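Local coordinates for protein fasciclin-1 (Drosophila melanogaster, PDB 1O70) that serves as a neural cell adhesion molecule, represented here by its third and fourth FAS1 domains, at residues 160-165 with 184-188; 194-200 with 298-304. All coordinates share one frame. Numbering follows the deposited sequence.

Contact 1. Residues 160-165 with 184-188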
loop_
_atom_site.group_PDB
_atom_site.type_symbol
_atom_site.label_atom_id
_atom_site.label_comp_id
_atom_site.label_asym_id
_atom_site.label_seq_id
_atom_site.Cartn_x
_atom_site.Cartn_y
_atom_site.Cartn_z
ATOM N N THR A 160 -2.442 0.599 11.904
ATOM C CA THR A 160 -2.266 2.042 11.873
ATOM C C THR A 160 -1.028 2.277 11.009
ATOM O O THR A 160 -0.327 1.327 10.636
ATOM C CB THR A 160 -1.958 2.607 13.269
ATOM O OG1 THR A 160 -0.716 2.062 13.735
ATOM C CG2 THR A 160 -3.051 2.248 14.250
ATOM N N VAL A 161 -0.761 3.536 10.693
ATOM C CA VAL A 161 0.419 3.886 9.921
ATOM C C VAL A 161 1.636 3.196 10.553
ATOM O O VAL A 161 2.416 2.534 9.867
ATOM C CB VAL A 161 0.622 5.416 9.934
ATOM C CG1 VAL A 161 1.971 5.775 9.339
ATOM C CG2 VAL A 161 -0.497 6.089 9.171
ATOM N N LEU A 162 1.782 3.348 11.867
ATOM C CA LEU A 162 2.891 2.721 12.599
ATOM C C LEU A 162 2.872 1.200 12.462
ATOM O O LEU A 162 3.909 0.577 12.237
ATOM C CB LEU A 162 2.829 3.074 14.093
ATOM C CG LEU A 162 3.862 2.352 14.968
ATOM C CD1 LEU A 162 5.266 2.836 14.591
ATOM C CD2 LEU A 162 3.605 2.615 16.458
ATOM N N GLY A 163 1.685 0.614 12.605
ATOM C CA GLY A 163 1.560 -0.827 12.513
ATOM C C GLY A 163 2.056 -1.326 11.179
ATOM O O GLY A 163 2.686 -2.384 11.086
ATOM N N LYS A 164 1.772 -0.540 10.145
ATOM C CA LYS A 164 2.165 -0.852 8.782
ATOM C C LYS A 164 3.672 -0.729 8.638
ATOM O O LYS A 164 4.328 -1.627 8.109
ATOM C CB LYS A 164 1.487 0.118 7.817
ATOM C CG LYS A 164 0.862 -0.529 6.596
ATOM C CD LYS A 164 1.853 -1.331 5.791
ATOM C CE LYS A 164 1.156 -2.140 4.712
ATOM N NZ LYS A 164 0.270 -3.175 5.288
ATOM N N LEU A 165 4.215 0.389 9.109
ATOM C CA LEU A 165 5.654 0.636 9.031
ATOM C C LEU A 165 6.515 -0.456 9.637
ATOM O O LEU A 165 7.614 -0.712 9.152
ATOM C CB LEU A 165 6.020 1.954 9.706
ATOM C CG LEU A 165 5.745 3.277 8.992
ATOM C CD1 LEU A 165 5.983 4.393 9.993
ATOM C CD2 LEU A 165 6.649 3.428 7.766
ATOM N N ASN A 184 8.366 7.770 15.365
ATOM C CA ASN A 184 7.312 6.790 15.100
ATOM C C ASN A 184 6.189 6.738 16.127
ATOM O O ASN A 184 5.032 6.509 15.777
ATOM C CB ASN A 184 7.886 5.376 14.988
ATOM C CG ASN A 184 8.937 5.246 13.920
ATOM O OD1 ASN A 184 8.988 6.033 12.984
ATOM N ND2 ASN A 184 9.776 4.230 14.043
ATOM N N ASP A 185 6.538 6.926 17.394
ATOM C CA ASP A 185 5.570 6.867 18.482
ATOM C C ASP A 185 4.221 7.476 18.126
ATOM O O ASP A 185 3.174 6.833 18.250
ATOM C CB ASP A 185 6.146 7.553 19.724
ATOM C CG ASP A 185 7.346 6.814 20.289
ATOM O OD1 ASP A 185 7.917 5.969 19.564
ATOM O OD2 ASP A 185 7.726 7.076 21.449
ATOM N N GLN A 186 4.253 8.714 17.662
ATOM C CA GLN A 186 3.039 9.435 17.302
ATOM C C GLN A 186 2.162 8.756 16.249
ATOM O O GLN A 186 0.948 8.943 16.244
ATOM C CB GLN A 186 3.413 10.834 16.807
ATOM C CG GLN A 186 4.217 10.807 15.523
ATOM C CD GLN A 186 4.529 12.188 15.022
ATOM O OE1 GLN A 186 3.655 13.060 14.997
ATOM N NE2 GLN A 186 5.773 12.400 14.599
ATOM N N LEU A 187 2.776 7.982 15.358
ATOM C CA LEU A 187 2.055 7.318 14.270
ATOM C C LEU A 187 1.079 6.235 14.704
ATOM O O LEU A 187 0.454 5.573 13.870
ATOM C CB LEU A 187 3.056 6.740 13.276
ATOM C CG LEU A 187 4.026 7.789 12.739
ATOM C CD1 LEU A 187 5.038 7.112 11.850
ATOM C CD2 LEU A 187 3.266 8.866 11.990
ATOM N N ASN A 188 0.945 6.055 16.009
ATOM C CA ASN A 188 0.033 5.054 16.531
ATOM C C ASN A 188 -1.267 5.742 16.946
ATOM O O ASN A 188 -2.311 5.102 17.056
ATOM C CB ASN A 188 0.671 4.352 17.728
ATOM C CG ASN A 188 0.103 2.970 17.954
ATOM O OD1 ASN A 188 -0.220 2.258 16.993
ATOM N ND2 ASN A 188 -0.004 2.565 19.217
#

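Contact 2. Residues 194-200 with 298-304. With SO4 (sulfate ion), chain C.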
loop_
_atom_site.group_PDB
_atom_site.type_symbol
_atom_site.label_atom_id
_atom_site.label_comp_id
_atom_site.label_asym_id
_atom_site.label_seq_id
_atom_site.Cartn_x
_atom_site.Cartn_y
_atom_site.Cartn_z
ATOM N N PHE A 194 -2.905 10.793 9.544
ATOM C CA PHE A 194 -1.621 11.018 8.915
ATOM C C PHE A 194 -1.545 10.608 7.461
ATOM O O PHE A 194 -2.146 9.619 7.037
ATOM C CB PHE A 194 -0.510 10.269 9.641
ATOM C CG PHE A 194 -0.476 10.480 11.112
ATOM C CD1 PHE A 194 -1.290 9.725 11.948
ATOM C CD2 PHE A 194 0.412 11.387 11.676
ATOM C CE1 PHE A 194 -1.209 9.850 13.332
ATOM C CE2 PHE A 194 0.502 11.522 13.058
ATOM C CZ PHE A 194 -0.316 10.751 13.891
ATOM N N THR A 195 -0.786 11.385 6.702
ATOM C CA THR A 195 -0.536 11.100 5.297
ATOM C C THR A 195 0.988 11.074 5.244
ATOM O O THR A 195 1.639 12.115 5.116
ATOM C CB THR A 195 -1.087 12.199 4.395
ATOM O OG1 THR A 195 -2.514 12.217 4.497
ATOM C CG2 THR A 195 -0.705 11.945 2.961
ATOM N N TYR A 196 1.550 9.875 5.366
ATOM C CA TYR A 196 2.997 9.694 5.389
ATOM C C TYR A 196 3.573 9.287 4.032
ATOM O O TYR A 196 3.232 8.230 3.490
ATOM C CB TYR A 196 3.349 8.638 6.452
ATOM C CG TYR A 196 4.775 8.665 6.984
ATOM C CD1 TYR A 196 5.220 7.673 7.862
ATOM C CD2 TYR A 196 5.683 9.657 6.604
ATOM C CE1 TYR A 196 6.526 7.654 8.343
ATOM C CE2 TYR A 196 6.996 9.654 7.085
ATOM C CZ TYR A 196 7.415 8.645 7.951
ATOM O OH TYR A 196 8.725 8.614 8.391
ATOM N N PHE A 197 4.432 10.144 3.484
ATOM C CA PHE A 197 5.086 9.858 2.218
ATOM C C PHE A 197 6.345 9.119 2.617
ATOM O O PHE A 197 7.341 9.727 3.009
ATOM C CB PHE A 197 5.434 11.142 1.461
ATOM C CG PHE A 197 4.240 11.938 1.052
ATOM C CD1 PHE A 197 3.632 12.795 1.959
ATOM C CD2 PHE A 197 3.669 11.767 -0.209
ATOM C CE1 PHE A 197 2.467 13.475 1.630
ATOM C CE2 PHE A 197 2.499 12.442 -0.557
ATOM C CZ PHE A 197 1.893 13.297 0.368
ATOM N N VAL A 198 6.275 7.794 2.521
ATOM C CA VAL A 198 7.367 6.920 2.919
ATOM C C VAL A 198 8.336 6.459 1.840
ATOM O O VAL A 198 7.962 5.732 0.926
ATOM C CB VAL A 198 6.827 5.643 3.575
ATOM C CG1 VAL A 198 7.975 4.759 3.974
ATOM C CG2 VAL A 198 5.966 5.994 4.773
ATOM N N PRO A 199 9.606 6.878 1.932
ATOM C CA PRO A 199 10.565 6.433 0.916
ATOM C C PRO A 199 10.793 4.920 1.117
ATOM O O PRO A 199 10.933 4.456 2.247
ATOM C CB PRO A 199 11.815 7.250 1.240
ATOM C CG PRO A 199 11.249 8.516 1.859
ATOM C CD PRO A 199 10.174 7.961 2.758
ATOM N N ARG A 200 10.810 4.151 0.032
ATOM C CA ARG A 200 11.022 2.712 0.126
ATOM C C ARG A 200 12.504 2.457 0.388
ATOM O O ARG A 200 13.322 3.362 0.240
ATOM C CB ARG A 200 10.621 2.031 -1.178
ATOM C CG ARG A 200 11.422 2.529 -2.358
ATOM C CD ARG A 200 10.866 2.030 -3.670
ATOM N NE ARG A 200 10.927 0.581 -3.765
ATOM C CZ ARG A 200 10.770 -0.098 -4.898
ATOM N NH1 ARG A 200 10.540 0.551 -6.037
ATOM N NH2 ARG A 200 10.843 -1.423 -4.895
ATOM N N GLY A 298 -4.980 6.882 8.840
ATOM C CA GLY A 298 -4.332 7.656 7.802
ATOM C C GLY A 298 -4.019 6.872 6.547
ATOM O O GLY A 298 -4.586 5.812 6.301
ATOM N N ILE A 299 -3.103 7.400 5.746
ATOM C CA ILE A 299 -2.726 6.762 4.503
ATOM C C ILE A 299 -1.233 6.936 4.286
ATOM O O ILE A 299 -0.654 7.947 4.679
ATOM C CB ILE A 299 -3.491 7.402 3.315
ATOM C CG1 ILE A 299 -3.299 6.572 2.042
ATOM C CG2 ILE A 299 -2.968 8.805 3.067
ATOM C CD1 ILE A 299 -4.147 7.056 0.894
ATOM N N ILE A 300 -0.614 5.945 3.657
ATOM C CA ILE A 300 0.810 5.989 3.364
ATOM C C ILE A 300 1.047 5.942 1.857
ATOM O O ILE A 300 0.398 5.174 1.155
ATOM C CB ILE A 300 1.526 4.785 3.972
ATOM C CG1 ILE A 300 1.699 4.985 5.480
ATOM C CG2 ILE A 300 2.863 4.553 3.258
ATOM C CD1 ILE A 300 2.387 3.802 6.159
ATOM N N HIS A 301 1.973 6.751 1.354
ATOM C CA HIS A 301 2.289 6.727 -0.080
ATOM C C HIS A 301 3.773 6.380 -0.211
ATOM O O HIS A 301 4.645 7.174 0.164
ATOM C CB HIS A 301 2.037 8.088 -0.720
ATOM C CG HIS A 301 0.632 8.584 -0.560
ATOM N ND1 HIS A 301 -0.436 8.018 -1.222
ATOM C CD2 HIS A 301 0.124 9.597 0.183
ATOM C CE1 HIS A 301 -1.544 8.660 -0.896
ATOM N NE2 HIS A 301 -1.232 9.623 -0.045
ATOM N N VAL A 302 4.074 5.202 -0.740
ATOM C CA VAL A 302 5.471 4.809 -0.867
ATOM C C VAL A 302 6.120 5.497 -2.054
ATOM O O VAL A 302 5.697 5.331 -3.199
ATOM C CB VAL A 302 5.622 3.290 -1.013
ATOM C CG1 VAL A 302 7.091 2.942 -1.121
ATOM C CG2 VAL A 302 5.000 2.590 0.185
ATOM N N ILE A 303 7.157 6.275 -1.782
ATOM C CA ILE A 303 7.829 6.987 -2.850
ATOM C C ILE A 303 9.183 6.401 -3.234
ATOM O O ILE A 303 9.764 5.621 -2.479
ATOM C CB ILE A 303 7.927 8.475 -2.505
ATOM C CG1 ILE A 303 8.794 8.700 -1.273
ATOM C CG2 ILE A 303 6.511 9.003 -2.233
ATOM C CD1 ILE A 303 8.914 10.166 -0.891
ATOM N N ASP A 304 9.663 6.754 -4.424
ATOM C CA ASP A 304 10.926 6.236 -4.962
ATOM C C ASP A 304 12.182 6.834 -4.360
ATOM O O ASP A 304 13.238 6.199 -4.352
ATOM C CB ASP A 304 10.985 6.456 -6.473
ATOM C CG ASP A 304 10.329 5.341 -7.261
ATOM O OD1 ASP A 304 9.935 5.608 -8.419
ATOM O OD2 ASP A 304 10.233 4.192 -6.758
HETATM S S SO4 C . 12.587 -2.255 -1.847
HETATM O O1 SO4 C . 11.872 -2.933 -0.772
HETATM O O2 SO4 C . 12.406 -0.801 -1.697
HETATM O O3 SO4 C . 14.023 -2.565 -1.795
HETATM O O4 SO4 C . 12.029 -2.696 -3.141
#

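Contact 1. Residues 160-165 with 184-188
Polar contacts pin the N-terminus of helix 161-167 in the fourth FAS1 domain. Thr160 is its N-cap: OG1 accepts from Gly163 N at 3.0 Å (161°), and the same OG1 makes a weak hydrogen bond of 3.3 Å to Asn188 OD1. The one backbone hydrogen bond between the segments runs from Leu162 N to Leu187 O (3.3 Å, 155°), so an amide of the helix's first turn, lacking an intrahelical acceptor, finds its acceptor in Leu187 O.

Apolar packing centres on Leu187, whose CB lies 3.8 Å from Leu162 CB and whose CD1 lies 3.4 Å from Leu165 CD1 and 4.2 Å from Val161 CG1. Leu162 also reaches the two asparagines: its CD1 is 3.7 Å from Asn184 CB, and its CD2 is 3.6 Å from Asn188 CB.

Asn297 bridges the two segments, bonding to Val161 N and Leu187 O just before strand 298-303. On the sheet side, Val161, Leu165 and Leu187 all touch Tyr196 of strand 193-199, while Leu187 also reaches Leu235 of strand 235-238.

Contact 2. Residues 194-200 with 298-304
Phe194 O accepts from Ile299 N at 2.7 Å and meets Gly298 CA at 3.0 Å in a CA-H...O contact. An ideal CB on Gly298 would clash with Phe194 O at 2.1 Å, and the phi/psi of 151/-161 independently favours glycine. Thr195 points to the face opposite Phe194, with Phe197 and His301; its CG2 is 3.7 Å from His301 CD2 and its OG1 bonds to Tyr242 N. Tyr196 bonds both ways, N to Ile299 O (3.0 Å) and O to His301 N (2.9 Å). Six parallel bridges, and strand axes that approach to 4.4 Å with N-to-C directions 27° apart, define the parallel pair in the FAS1 domain's mixed sheet, where the first strand lies beside the last and other neighbours are antiparallel. The Phe197 and His301 rings meet obliquely, centroids 5.3 Å apart and planes at 34°; the imidazole bonds to Asp292 N and Tyr242 O. On the Tyr196 face, Val198 CG2 packs 3.7 Å from Ile300 CG2; Val198 N and O bond to His301 O and Ile303 N, both at 2.9 Å. Pro199 pairs with Ile303, its CG 4.0 Å from Ile303 CD1. Arg200, at the N-cap position of helix 201-210, bonds from N to Ile303 O (3.1 Å); its NH1 forms a long 3.7 Å salt bridge with Asp304 OD2, while NE bonds sulfate O2 at 2.9 Å and NH2 bonds O4 at a very short 2.5 Å.

Both contacts belong to the fourth FAS1 domain, with centres 12 Å apart. Contact 2 is the core member: twelve of its fourteen touching residues are buried and 648 Å² is covered, against 339 Å² and four of seven for contact 1, which runs from the interior out to exposed Asn188. Repeated main-chain bonding holds the strand pair, whereas a single main-chain bond, a weak side-chain bond and aliphatic packing join the helix to the loop. One face of the sheet links them: Leu165 CD1 lies 3.7 Å from Tyr196 CE1, Val161 CG1 3.8 Å from Ile300 CD1, and Leu187 CD2 3.8 Å from Phe194 CD2, so contact 1 covers the Phe194, Tyr196 and Ile300 part of that face.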